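Local coordinates for probable conserved lipoprotein LpqN (Mycobacterium tuberculosis, PDB 6MNA) that takes part in mycobacterial cell envelope biogenesis, may connect MmpL transporters with periplasmic proteins, and serves as a virulence factor needed for intracellular survival, at residues P119-I124 and M211-A216; F140-L145 and S166-G171; N147-Q152 and G172-N177; V183-V188 and Q200-A205. All coordinates share one frame; numbering follows the deposited sequence.

The four contacts illustrate how one curved antiparallel sheet can carry a helix on either face and still hold a ligand. Contact 4 pairs strands 179-192 and 195-206 near the middle of the sheet; the centres of contacts 1 and 2 each lie about 8 Å from its centre, and about 16 Å from one another. Strand 120-130 of contact 1 borders 195-206, while strand 165-176, shared by contacts 2 and 3, borders 179-192. Along the chain contact 1 encloses the others; contacts 2 and 3 interlace, and contact 4 follows. Contacts 1, 2 and 4 touch the acylated glucose and contact 3 meets both sugars, so together they line the site of the bound glycolipid.

Contact 1: P119-I124 and M211-A216; sequences PTIVAI and MTLMDA. With U2D (6-O-decanoyl-alpha-D-glucopyranose), chain B.
One methyl group of L213 does double duty: CD2 lies 3.9 Å from the backbone carbonyl oxygen T120 O, and it also meets the I121 side chain, with I121 CG1 4.0 Å from L213 CD2. L213 leaves the helix across the strand rather than at it; its CG stands anti to the carbonyl carbon (chi1 -84°), and only the far end of the side chain swings in to touch. The methyl thus has a carbonyl oxygen on one side and hydrocarbon on the other, with no polar bond made. I121 divides its branches between two partners. I121 CD1 reaches the helix, 3.9 Å from A216 CB, whereas I121 CG2, anti to the backbone N, turns toward the ligand and comes 4.0 Å from U2D CBF in the acyl chain. At the strand's start the P119 ring lies obliquely against T212, its CG 4.1 Å from T212 CG2. W93 touches P119, T212, L213 and A216 together, so a tryptophan fills in beside this seam, and L213 also packs on A205 of the adjacent strand. The next residue of the helix serves the ligand directly: M214 CG approaches U2D CAZ to 3.4 Å, near the ester end of the chain. Strand 120-124 and helix segment 211-216 run at 43° to each other, with axes 9.6 Å apart. This is the packing of a helix across an antiparallel sheet, consistent with the Mog1p/PsbP-like fold, with the decanoyl chain lodged between helix 210-223 and the strands.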
# COMPACT_ATOMS: atom_id res chain seq x y z
N PRO A 119 -6.48 -11.92 7.51
CA PRO A 119 -6.49 -10.75 6.63
C PRO A 119 -5.71 -9.61 7.27
O PRO A 119 -5.88 -9.33 8.45
CB PRO A 119 -7.97 -10.37 6.52
CG PRO A 119 -8.73 -11.52 7.06
CD PRO A 119 -7.83 -12.31 7.95
N THR A 120 -4.90 -8.94 6.47
CA THR A 120 -4.12 -7.82 6.97
C THR A 120 -3.99 -6.74 5.90
O THR A 120 -3.90 -7.03 4.70
CB THR A 120 -2.70 -8.23 7.39
OG1 THR A 120 -1.95 -8.63 6.23
CG2 THR A 120 -2.71 -9.38 8.40
N ILE A 121 -3.88 -5.50 6.36
CA ILE A 121 -3.53 -4.38 5.50
C ILE A 121 -2.42 -3.63 6.23
O ILE A 121 -2.59 -3.23 7.39
CB ILE A 121 -4.72 -3.47 5.22
CG1 ILE A 121 -5.91 -4.28 4.69
CG2 ILE A 121 -4.28 -2.38 4.25
CD1 ILE A 121 -7.12 -3.44 4.46
N VAL A 122 -1.28 -3.55 5.59
CA VAL A 122 -0.05 -3.01 6.15
C VAL A 122 0.27 -1.73 5.40
O VAL A 122 0.11 -1.65 4.18
CB VAL A 122 1.06 -4.06 6.02
CG1 VAL A 122 2.40 -3.42 5.90
CG2 VAL A 122 0.97 -5.06 7.20
N ALA A 123 0.78 -0.75 6.11
CA ALA A 123 1.18 0.51 5.49
C ALA A 123 2.69 0.67 5.50
O ALA A 123 3.39 0.22 6.43
CB ALA A 123 0.51 1.68 6.21
N ILE A 124 3.20 1.29 4.44
CA ILE A 124 4.60 1.66 4.31
C ILE A 124 4.67 3.12 3.85
O ILE A 124 3.92 3.52 2.96
CB ILE A 124 5.34 0.79 3.29
CG1 ILE A 124 5.09 -0.70 3.53
CG2 ILE A 124 6.83 1.15 3.32
CD1 ILE A 124 5.52 -1.55 2.37
N MET A 211 -13.95 -10.78 0.86
CA MET A 211 -14.93 -9.73 1.09
C MET A 211 -14.59 -8.95 2.35
O MET A 211 -14.89 -7.76 2.45
CB MET A 211 -16.36 -10.29 1.17
CG MET A 211 -16.85 -11.01 -0.10
SD MET A 211 -16.73 -9.96 -1.57
CE MET A 211 -18.02 -8.75 -1.25
N THR A 212 -13.93 -9.62 3.30
CA THR A 212 -13.43 -8.96 4.51
C THR A 212 -12.40 -7.90 4.17
O THR A 212 -12.43 -6.79 4.73
CB THR A 212 -12.85 -10.00 5.46
OG1 THR A 212 -13.89 -10.91 5.81
CG2 THR A 212 -12.23 -9.34 6.73
N LEU A 213 -11.49 -8.19 3.24
CA LEU A 213 -10.55 -7.17 2.81
C LEU A 213 -11.27 -6.01 2.16
O LEU A 213 -10.95 -4.85 2.44
CB LEU A 213 -9.51 -7.71 1.83
CG LEU A 213 -8.25 -8.43 2.21
CD1 LEU A 213 -7.48 -8.64 0.94
CD2 LEU A 213 -7.41 -7.67 3.24
N MET A 214 -12.20 -6.30 1.24
CA MET A 214 -12.89 -5.23 0.52
C MET A 214 -13.64 -4.29 1.45
O MET A 214 -13.67 -3.07 1.23
CB MET A 214 -13.86 -5.83 -0.51
CG MET A 214 -13.17 -6.71 -1.56
SD MET A 214 -14.35 -7.30 -2.80
CE MET A 214 -14.44 -5.83 -3.81
N ASP A 215 -14.26 -4.83 2.50
CA ASP A 215 -14.96 -3.95 3.43
C ASP A 215 -13.98 -2.99 4.10
O ASP A 215 -14.21 -1.79 4.15
CB ASP A 215 -15.71 -4.78 4.47
CG ASP A 215 -16.89 -5.54 3.87
OD1 ASP A 215 -17.55 -5.02 2.95
OD2 ASP A 215 -17.16 -6.68 4.32
N ALA A 216 -12.85 -3.51 4.56
CA ALA A 216 -11.89 -2.65 5.24
C ALA A 216 -11.37 -1.58 4.29
O ALA A 216 -11.23 -0.41 4.68
CB ALA A 216 -10.75 -3.49 5.82
C1 U2D B . -10.13 -8.46 -8.34
C2 U2D B . -10.11 -7.48 -9.58
C3 U2D B . -10.17 -5.99 -9.13
C4 U2D B . -10.97 -6.00 -7.85
C5 U2D B . -9.95 -6.67 -6.85
C6 U2D B . -10.52 -7.08 -5.51
CAX U2D B . -9.07 -6.18 -3.82
CAY U2D B . -9.65 -6.55 -2.46
CAZ U2D B . -10.02 -5.31 -1.64
CBA U2D B . -8.81 -4.63 -1.02
CBB U2D B . -8.41 -3.32 -1.75
CBC U2D B . -7.35 -2.82 -0.78
CBD U2D B . -6.64 -1.66 -1.42
CBE U2D B . -5.38 -1.36 -0.52
CBF U2D B . -5.91 -0.95 0.84
CBG U2D B . -6.84 0.28 0.77
O11 U2D B . -9.64 -4.95 -4.26
O2 U2D B . -8.93 -7.62 -10.41
O3 U2D B . -10.68 -5.10 -10.16
O4 U2D B . -11.35 -4.68 -7.42
O5 U2D B . -9.31 -7.91 -7.34
O6 U2D B . -9.35 -7.28 -4.70

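Contact 2: F140-L145 and S166-G171; sequences FAPGEL and SAWQLG. With U2D (6-O-decanoyl-alpha-D-glucopyranose), chain B.
A short helix laid on an antiparallel sheet is the motif here: A141, P142 and L145 from helix 142-146 and its approach rest on W168 and L170 of strand 165-176, on the sheet face away from the acyl chain. P142 stands at about a right angle to the tryptophan, with its CD over one face of the indole and its CG 3.6 Å from W168 NE1. That indole nitrogen is already committed, donating a hydrogen bond to D156 O on the neighbouring strand, which holds the ring in place for the proline. Nearer the backbone, A141 CB meets W168 CB at 4.0 Å. L170 takes the less roomy rotamer, CG flanked by both the backbone N and the carbonyl carbon (chi1 84°), and thereby spreads its methyls beneath the helix: CD1 lies 3.8 Å from P142 O, and CD2 4.0 Å from L145 CG. The L145 and L170 side chains lie alongside one another, pointing opposite ways. The alternate residues of the strand turn to the ligand instead. The Q169 amide comes against the acyl chain, CD 3.6 Å from U2D CBD, and the hydroxyl U2D O2 donates to G171 O over 3.1 Å. With no side chain at G171, the ester carbon U2D CAX can sit close over its CA. The chemistry therefore splits by face: hydrocarbon packing secures the helix, while carbonyl, amide and a bare glycine receive the glycolipid.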
# COMPACT_ATOMS: atom_id res chain seq x y z
N PHE A 140 4.36 3.61 -12.39
CA PHE A 140 4.97 2.31 -12.13
C PHE A 140 4.39 1.56 -10.93
O PHE A 140 4.80 0.43 -10.66
CB PHE A 140 6.48 2.47 -12.00
CG PHE A 140 7.13 3.07 -13.23
CD1 PHE A 140 6.85 2.57 -14.51
CD2 PHE A 140 7.97 4.16 -13.10
CE1 PHE A 140 7.42 3.15 -15.62
CE2 PHE A 140 8.55 4.73 -14.21
CZ PHE A 140 8.29 4.23 -15.46
N ALA A 141 3.43 2.14 -10.23
CA ALA A 141 2.78 1.43 -9.14
C ALA A 141 2.29 0.02 -9.48
O ALA A 141 2.44 -0.87 -8.63
CB ALA A 141 1.63 2.31 -8.63
N PRO A 142 1.72 -0.27 -10.66
CA PRO A 142 1.25 -1.65 -10.93
C PRO A 142 2.33 -2.71 -10.93
O PRO A 142 2.01 -3.90 -10.72
CB PRO A 142 0.60 -1.53 -12.31
CG PRO A 142 0.28 -0.11 -12.51
CD PRO A 142 1.37 0.65 -11.73
N GLY A 143 3.61 -2.33 -11.13
CA GLY A 143 4.62 -3.32 -11.47
C GLY A 143 4.83 -4.37 -10.40
O GLY A 143 4.95 -5.56 -10.69
N GLU A 144 4.87 -3.94 -9.14
CA GLU A 144 5.15 -4.86 -8.05
C GLU A 144 4.13 -6.00 -7.97
O GLU A 144 4.51 -7.17 -7.93
CB GLU A 144 5.21 -4.11 -6.73
CG GLU A 144 5.40 -5.03 -5.52
CD GLU A 144 5.48 -4.26 -4.21
OE1 GLU A 144 5.69 -4.89 -3.15
OE2 GLU A 144 5.32 -3.02 -4.23
N LEU A 145 2.84 -5.68 -7.87
CA LEU A 145 1.86 -6.76 -7.83
C LEU A 145 1.90 -7.58 -9.12
O LEU A 145 1.74 -8.80 -9.09
CB LEU A 145 0.46 -6.24 -7.61
CG LEU A 145 0.10 -5.56 -6.32
CD1 LEU A 145 -1.28 -5.92 -5.94
CD2 LEU A 145 1.08 -5.81 -5.18
N SER A 166 -3.25 12.22 -5.20
CA SER A 166 -3.40 11.28 -6.29
C SER A 166 -2.88 9.91 -5.88
O SER A 166 -1.90 9.78 -5.15
CB SER A 166 -2.60 11.73 -7.52
OG SER A 166 -3.17 12.90 -8.09
N ALA A 167 -3.54 8.88 -6.40
CA ALA A 167 -3.20 7.52 -6.00
C ALA A 167 -3.45 6.56 -7.15
O ALA A 167 -4.02 6.91 -8.18
CB ALA A 167 -4.02 7.11 -4.78
N TRP A 168 -3.01 5.31 -6.96
CA TRP A 168 -3.26 4.24 -7.89
C TRP A 168 -3.63 3.01 -7.08
O TRP A 168 -3.01 2.73 -6.06
CB TRP A 168 -2.04 3.94 -8.75
CG TRP A 168 -2.39 3.09 -9.86
CD1 TRP A 168 -2.35 1.73 -9.90
CD2 TRP A 168 -2.87 3.53 -11.13
NE1 TRP A 168 -2.78 1.30 -11.12
CE2 TRP A 168 -3.11 2.37 -11.89
CE3 TRP A 168 -3.15 4.78 -11.69
CZ2 TRP A 168 -3.61 2.42 -13.20
CZ3 TRP A 168 -3.65 4.81 -13.05
CH2 TRP A 168 -3.87 3.64 -13.74
N GLN A 169 -4.59 2.25 -7.55
CA GLN A 169 -4.96 1.05 -6.84
C GLN A 169 -5.09 -0.09 -7.82
O GLN A 169 -5.65 0.08 -8.90
CB GLN A 169 -6.27 1.22 -6.09
CG GLN A 169 -6.70 -0.09 -5.44
CD GLN A 169 -7.69 0.12 -4.33
OE1 GLN A 169 -7.57 1.07 -3.55
NE2 GLN A 169 -8.68 -0.77 -4.24
N LEU A 170 -4.53 -1.23 -7.46
CA LEU A 170 -4.84 -2.43 -8.21
C LEU A 170 -4.95 -3.62 -7.28
O LEU A 170 -4.35 -3.67 -6.21
CB LEU A 170 -3.80 -2.72 -9.27
CG LEU A 170 -2.55 -3.47 -8.94
CD1 LEU A 170 -1.80 -3.95 -10.18
CD2 LEU A 170 -1.68 -2.47 -8.10
N GLY A 171 -5.72 -4.59 -7.73
CA GLY A 171 -5.95 -5.78 -6.92
C GLY A 171 -6.08 -6.97 -7.82
O GLY A 171 -6.22 -6.85 -9.05
C1 U2D B . -10.13 -8.46 -8.34
C2 U2D B . -10.11 -7.48 -9.58
C3 U2D B . -10.17 -5.99 -9.13
C4 U2D B . -10.97 -6.00 -7.85
C5 U2D B . -9.95 -6.67 -6.85
C6 U2D B . -10.52 -7.08 -5.51
CAX U2D B . -9.07 -6.18 -3.82
CAY U2D B . -9.65 -6.55 -2.46
CAZ U2D B . -10.02 -5.31 -1.64
CBA U2D B . -8.81 -4.63 -1.02
CBB U2D B . -8.41 -3.32 -1.75
CBC U2D B . -7.35 -2.82 -0.78
CBD U2D B . -6.64 -1.66 -1.42
CBE U2D B . -5.38 -1.36 -0.52
CBF U2D B . -5.91 -0.95 0.84
CBG U2D B . -6.84 0.28 0.77
O11 U2D B . -9.64 -4.95 -4.26
O2 U2D B . -8.93 -7.62 -10.41
O3 U2D B . -10.68 -5.10 -10.16
O4 U2D B . -11.35 -4.68 -7.42
O5 U2D B . -9.31 -7.91 -7.34
O6 U2D B . -9.35 -7.28 -4.70

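Contact 3: N147-Q152 and G172-N177; sequences NLPGFQ and GSYSKN. With GLC (alpha-D-glucopyranose), chain C.
Q152 and S173 form an antiparallel hydrogen-bonded pair, reached through a type II turn from L148 to F151 in which G150 has positive phi. Q152 N donates to S173 O at 2.9 Å, approaching nearly along the C=O axis, and S173 N returns a bond to Q152 O at 3.0 Å. A third link, from S175 N to P149 O, is weak. Around this backbone the side chains interlock. L148 CG lies over one face of the Y174 ring, offset toward the rim, in a CH-pi contact 4.0 Å from the centroid and 19° off the normal. The carbonyl oxygen P149 O comes instead at the edge of that same ring, in its plane, and stands 3.3 Å from Y174 CB. Thus the turn holds the phenol ring from two directions. F151 sends its ring back along the strand, where CE1 is 3.7 Å from G172 CA, a close approach that the bare glycine permits. S173, with OG anti to its carbonyl carbon (chi1 -65°), points to the sugar: OG and GLC O3 share a hydrogen bond of 2.8 Å. Q152 CG flanks the same glucose, 3.4 Å from GLC O4. GLC O1 lies at bonding distance from U2D C1, so the two sugars form an acylated trehalose. The loop lies between helix 142-146 and strand 152-162; across the strand, G172 and Y174 pair with V183 and R181 of 179-192, and V183 packs against both F151 and Y174.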
# COMPACT_ATOMS: atom_id res chain seq x y z
N ASN A 147 4.29 -8.49 -10.84
CA ASN A 147 5.40 -9.45 -10.81
C ASN A 147 5.19 -10.59 -9.82
O ASN A 147 6.07 -11.45 -9.69
CB ASN A 147 6.72 -8.75 -10.46
CG ASN A 147 7.17 -7.82 -11.53
OD1 ASN A 147 6.75 -7.93 -12.68
ND2 ASN A 147 8.02 -6.87 -11.17
N LEU A 148 4.10 -10.60 -9.09
CA LEU A 148 3.86 -11.64 -8.11
C LEU A 148 3.61 -12.97 -8.83
O LEU A 148 3.18 -12.99 -9.99
CB LEU A 148 2.66 -11.26 -7.26
CG LEU A 148 2.62 -11.17 -5.75
CD1 LEU A 148 3.95 -10.85 -5.10
CD2 LEU A 148 1.58 -10.10 -5.42
N PRO A 149 3.87 -14.09 -8.16
CA PRO A 149 3.71 -15.41 -8.80
C PRO A 149 2.26 -15.71 -9.10
O PRO A 149 1.42 -15.83 -8.20
CB PRO A 149 4.28 -16.37 -7.75
CG PRO A 149 5.16 -15.53 -6.89
CD PRO A 149 4.48 -14.21 -6.82
N GLY A 150 1.95 -15.86 -10.39
CA GLY A 150 0.61 -16.21 -10.77
C GLY A 150 -0.37 -15.08 -10.64
O GLY A 150 -1.58 -15.33 -10.68
N PHE A 151 0.10 -13.84 -10.46
CA PHE A 151 -0.83 -12.73 -10.34
C PHE A 151 -1.79 -12.70 -11.52
O PHE A 151 -1.40 -12.86 -12.68
CB PHE A 151 -0.09 -11.39 -10.25
CG PHE A 151 -1.00 -10.23 -10.00
CD1 PHE A 151 -1.58 -10.08 -8.77
CD2 PHE A 151 -1.33 -9.33 -11.01
CE1 PHE A 151 -2.45 -9.04 -8.52
CE2 PHE A 151 -2.20 -8.27 -10.76
CZ PHE A 151 -2.76 -8.14 -9.51
N GLN A 152 -3.07 -12.52 -11.22
CA GLN A 152 -4.03 -12.19 -12.26
C GLN A 152 -4.98 -11.16 -11.70
O GLN A 152 -5.57 -11.38 -10.63
CB GLN A 152 -4.78 -13.43 -12.74
CG GLN A 152 -5.48 -14.19 -11.64
CD GLN A 152 -5.96 -15.55 -12.09
OE1 GLN A 152 -6.18 -15.79 -13.28
NE2 GLN A 152 -6.14 -16.46 -11.13
N GLY A 172 -5.94 -8.14 -7.22
CA GLY A 172 -6.06 -9.38 -7.95
C GLY A 172 -5.84 -10.55 -7.03
O GLY A 172 -6.00 -10.45 -5.81
N SER A 173 -5.53 -11.66 -7.65
CA SER A 173 -5.29 -12.92 -6.97
C SER A 173 -3.93 -13.44 -7.35
O SER A 173 -3.47 -13.24 -8.48
CB SER A 173 -6.36 -13.96 -7.33
OG SER A 173 -7.63 -13.58 -6.88
N TYR A 174 -3.29 -14.16 -6.42
CA TYR A 174 -2.08 -14.89 -6.75
C TYR A 174 -2.05 -16.16 -5.91
O TYR A 174 -2.79 -16.29 -4.92
CB TYR A 174 -0.82 -14.03 -6.55
CG TYR A 174 -0.30 -13.87 -5.13
CD1 TYR A 174 -1.00 -13.15 -4.19
CD2 TYR A 174 0.92 -14.39 -4.76
CE1 TYR A 174 -0.51 -12.97 -2.87
CE2 TYR A 174 1.44 -14.22 -3.46
CZ TYR A 174 0.70 -13.51 -2.51
OH TYR A 174 1.18 -13.32 -1.20
N SER A 175 -1.25 -17.11 -6.36
CA SER A 175 -1.18 -18.43 -5.73
C SER A 175 0.14 -18.49 -4.96
O SER A 175 1.21 -18.29 -5.53
CB SER A 175 -1.28 -19.55 -6.77
OG SER A 175 -0.12 -19.65 -7.56
N LYS A 176 0.03 -18.69 -3.66
CA LYS A 176 1.18 -18.84 -2.79
C LYS A 176 1.04 -20.19 -2.10
O LYS A 176 0.05 -20.41 -1.39
CB LYS A 176 1.26 -17.69 -1.77
CG LYS A 176 2.48 -17.74 -0.83
CD LYS A 176 2.52 -16.51 0.12
CE LYS A 176 3.75 -16.52 1.03
NZ LYS A 176 3.93 -15.22 1.76
N ASN A 177 2.01 -21.07 -2.30
CA ASN A 177 2.01 -22.38 -1.66
C ASN A 177 0.75 -23.14 -2.03
O ASN A 177 0.09 -23.75 -1.17
CB ASN A 177 2.14 -22.26 -0.14
CG ASN A 177 3.49 -21.72 0.31
OD1 ASN A 177 4.53 -22.06 -0.26
ND2 ASN A 177 3.47 -20.87 1.32
C1 GLC C . -10.84 -10.64 -8.96
C2 GLC C . -10.53 -12.10 -8.60
C3 GLC C . -9.37 -12.60 -9.46
C4 GLC C . -9.74 -12.43 -10.94
C5 GLC C . -10.06 -10.95 -11.24
C6 GLC C . -10.54 -10.74 -12.67
O1 GLC C . -9.73 -9.82 -8.67
O2 GLC C . -10.21 -12.20 -7.20
O3 GLC C . -9.15 -13.99 -9.19
O4 GLC C . -8.63 -12.88 -11.75
O5 GLC C . -11.15 -10.52 -10.38
O6 GLC C . -9.41 -11.07 -13.51

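Contact 4: V183-V188 and Q200-A205; sequences VAQKTV and QLNADA. With U2D (6-O-decanoyl-alpha-D-glucopyranose), chain B.
Two side-chain bonds lie on one face of this hairpin, where Q185 pairs with N202 and T187 with Q200. Q185 NE2 donates to N202 OD1 over 2.7 Å, the two amides side by side with planes 38° apart. Q200 NE2 gives a straight bond (169°) to T187 OG1 at 2.9 Å, the hydroxyl lying in the amide plane. Here T187 OG1 is anti to its carbonyl carbon (chi1 -61°), a setting that brings it alongside the glutamine. A water accepts a bond from Q200 NE2 and lies 3.0 Å from Q185 OE1, so it probably links the two amides. Beneath these groups the backbone ladder carries the strands: A184 and A203 exchange N-H to O bonds in both directions, as do K186 and L201. The opposite face belongs to the acyl chain. A184 CB is 3.4 Å from U2D CBB, A203 CB is 3.9 Å from U2D CBC, and L201 CB touches U2D CBF. K186 CB lies near U2D CBE, and the rest of that side chain leads away, its NZ bonding to T161 O. Further out, strand 165-176 bonds to the far side of 183-188, strand 120-130 to that of 200-205, and R181 forms a salt bridge with D204. The second N-H of Q185 NE2 goes to E144 OE2, a carboxylate that would probably polarise the amide. With both N-H groups engaged, the glutamine is fixed in rotation; the amide and hydroxyl network of Q185, T187, Q200 and N202 stays on one side, leaving A184, A203, L201 and the base of K186 to the lipid.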
# COMPACT_ATOMS: atom_id res chain seq x y z
N VAL A 183 -4.86 -10.03 -3.18
CA VAL A 183 -3.88 -9.00 -2.80
C VAL A 183 -4.31 -7.70 -3.47
O VAL A 183 -4.91 -7.70 -4.55
CB VAL A 183 -2.48 -9.43 -3.21
CG1 VAL A 183 -2.37 -9.62 -4.74
CG2 VAL A 183 -1.41 -8.46 -2.67
N ALA A 184 -4.03 -6.59 -2.80
CA ALA A 184 -4.30 -5.32 -3.43
C ALA A 184 -3.29 -4.34 -2.88
O ALA A 184 -2.77 -4.51 -1.77
CB ALA A 184 -5.72 -4.82 -3.18
N GLN A 185 -3.02 -3.31 -3.67
CA GLN A 185 -2.10 -2.27 -3.23
C GLN A 185 -2.63 -0.92 -3.70
O GLN A 185 -2.98 -0.77 -4.88
CB GLN A 185 -0.72 -2.53 -3.77
CG GLN A 185 0.27 -1.48 -3.36
CD GLN A 185 1.62 -1.76 -3.92
OE1 GLN A 185 1.82 -1.68 -5.13
NE2 GLN A 185 2.57 -2.06 -3.04
N LYS A 186 -2.75 0.02 -2.77
CA LYS A 186 -2.99 1.42 -3.11
C LYS A 186 -1.71 2.20 -2.86
O LYS A 186 -1.11 2.09 -1.78
CB LYS A 186 -4.15 1.99 -2.32
CG LYS A 186 -4.54 3.42 -2.70
CD LYS A 186 -5.88 3.82 -2.04
CE LYS A 186 -6.64 4.80 -2.93
NZ LYS A 186 -8.02 5.13 -2.46
N THR A 187 -1.28 2.96 -3.86
CA THR A 187 -0.10 3.81 -3.75
C THR A 187 -0.56 5.25 -3.81
O THR A 187 -1.32 5.62 -4.71
CB THR A 187 0.89 3.52 -4.89
OG1 THR A 187 1.33 2.14 -4.86
CG2 THR A 187 2.12 4.42 -4.84
N VAL A 188 -0.14 6.06 -2.84
CA VAL A 188 -0.53 7.46 -2.79
C VAL A 188 0.74 8.29 -2.87
O VAL A 188 1.70 8.03 -2.13
CB VAL A 188 -1.28 7.83 -1.50
CG1 VAL A 188 -1.81 9.23 -1.62
CG2 VAL A 188 -2.35 6.85 -1.13
N GLN A 200 2.23 3.35 0.67
CA GLN A 200 1.66 2.15 0.06
C GLN A 200 0.84 1.42 1.11
O GLN A 200 1.27 1.26 2.26
CB GLN A 200 2.72 1.27 -0.53
CG GLN A 200 3.43 1.95 -1.72
CD GLN A 200 4.21 1.01 -2.60
OE1 GLN A 200 5.16 0.38 -2.16
NE2 GLN A 200 3.81 0.91 -3.86
N LEU A 201 -0.34 0.98 0.71
CA LEU A 201 -1.25 0.22 1.56
C LEU A 201 -1.38 -1.15 0.92
O LEU A 201 -1.88 -1.25 -0.20
CB LEU A 201 -2.57 0.91 1.71
CG LEU A 201 -2.58 2.35 2.18
CD1 LEU A 201 -3.95 2.92 2.24
CD2 LEU A 201 -1.94 2.36 3.52
N ASN A 202 -0.88 -2.19 1.60
CA ASN A 202 -0.74 -3.52 1.04
C ASN A 202 -1.72 -4.47 1.73
O ASN A 202 -1.55 -4.79 2.90
CB ASN A 202 0.68 -4.06 1.22
CG ASN A 202 1.70 -3.27 0.44
OD1 ASN A 202 1.43 -2.79 -0.65
ND2 ASN A 202 2.90 -3.15 0.98
N ALA A 203 -2.67 -4.98 0.98
CA ALA A 203 -3.72 -5.80 1.57
C ALA A 203 -3.53 -7.22 1.09
O ALA A 203 -3.16 -7.46 -0.08
CB ALA A 203 -5.10 -5.26 1.20
N ASP A 204 -3.77 -8.18 1.99
CA ASP A 204 -3.50 -9.57 1.66
C ASP A 204 -4.40 -10.48 2.49
O ASP A 204 -4.53 -10.27 3.69
CB ASP A 204 -2.03 -9.90 1.90
CG ASP A 204 -1.76 -11.40 1.86
OD1 ASP A 204 -1.99 -12.00 0.81
OD2 ASP A 204 -1.32 -11.98 2.88
N ALA A 205 -5.04 -11.46 1.84
CA ALA A 205 -5.87 -12.39 2.58
C ALA A 205 -6.06 -13.63 1.72
O ALA A 205 -5.86 -13.59 0.51
CB ALA A 205 -7.23 -11.81 2.95
C1 U2D B . -10.13 -8.46 -8.34
C2 U2D B . -10.11 -7.48 -9.58
C3 U2D B . -10.17 -5.99 -9.13
C4 U2D B . -10.97 -6.00 -7.85
C5 U2D B . -9.95 -6.67 -6.85
C6 U2D B . -10.52 -7.08 -5.51
CAX U2D B . -9.07 -6.18 -3.82
CAY U2D B . -9.65 -6.55 -2.46
CAZ U2D B . -10.02 -5.31 -1.64
CBA U2D B . -8.81 -4.63 -1.02
CBB U2D B . -8.41 -3.32 -1.75
CBC U2D B . -7.35 -2.82 -0.78
CBD U2D B . -6.64 -1.66 -1.42
CBE U2D B . -5.38 -1.36 -0.52
CBF U2D B . -5.91 -0.95 0.84
CBG U2D B . -6.84 0.28 0.77
O11 U2D B . -9.64 -4.95 -4.26
O2 U2D B . -8.93 -7.62 -10.41
O3 U2D B . -10.68 -5.10 -10.16
O4 U2D B . -11.35 -4.68 -7.42
O5 U2D B . -9.31 -7.91 -7.34
O6 U2D B . -9.35 -7.28 -4.70
O HOH W 1 4.63 -0.86 -5.94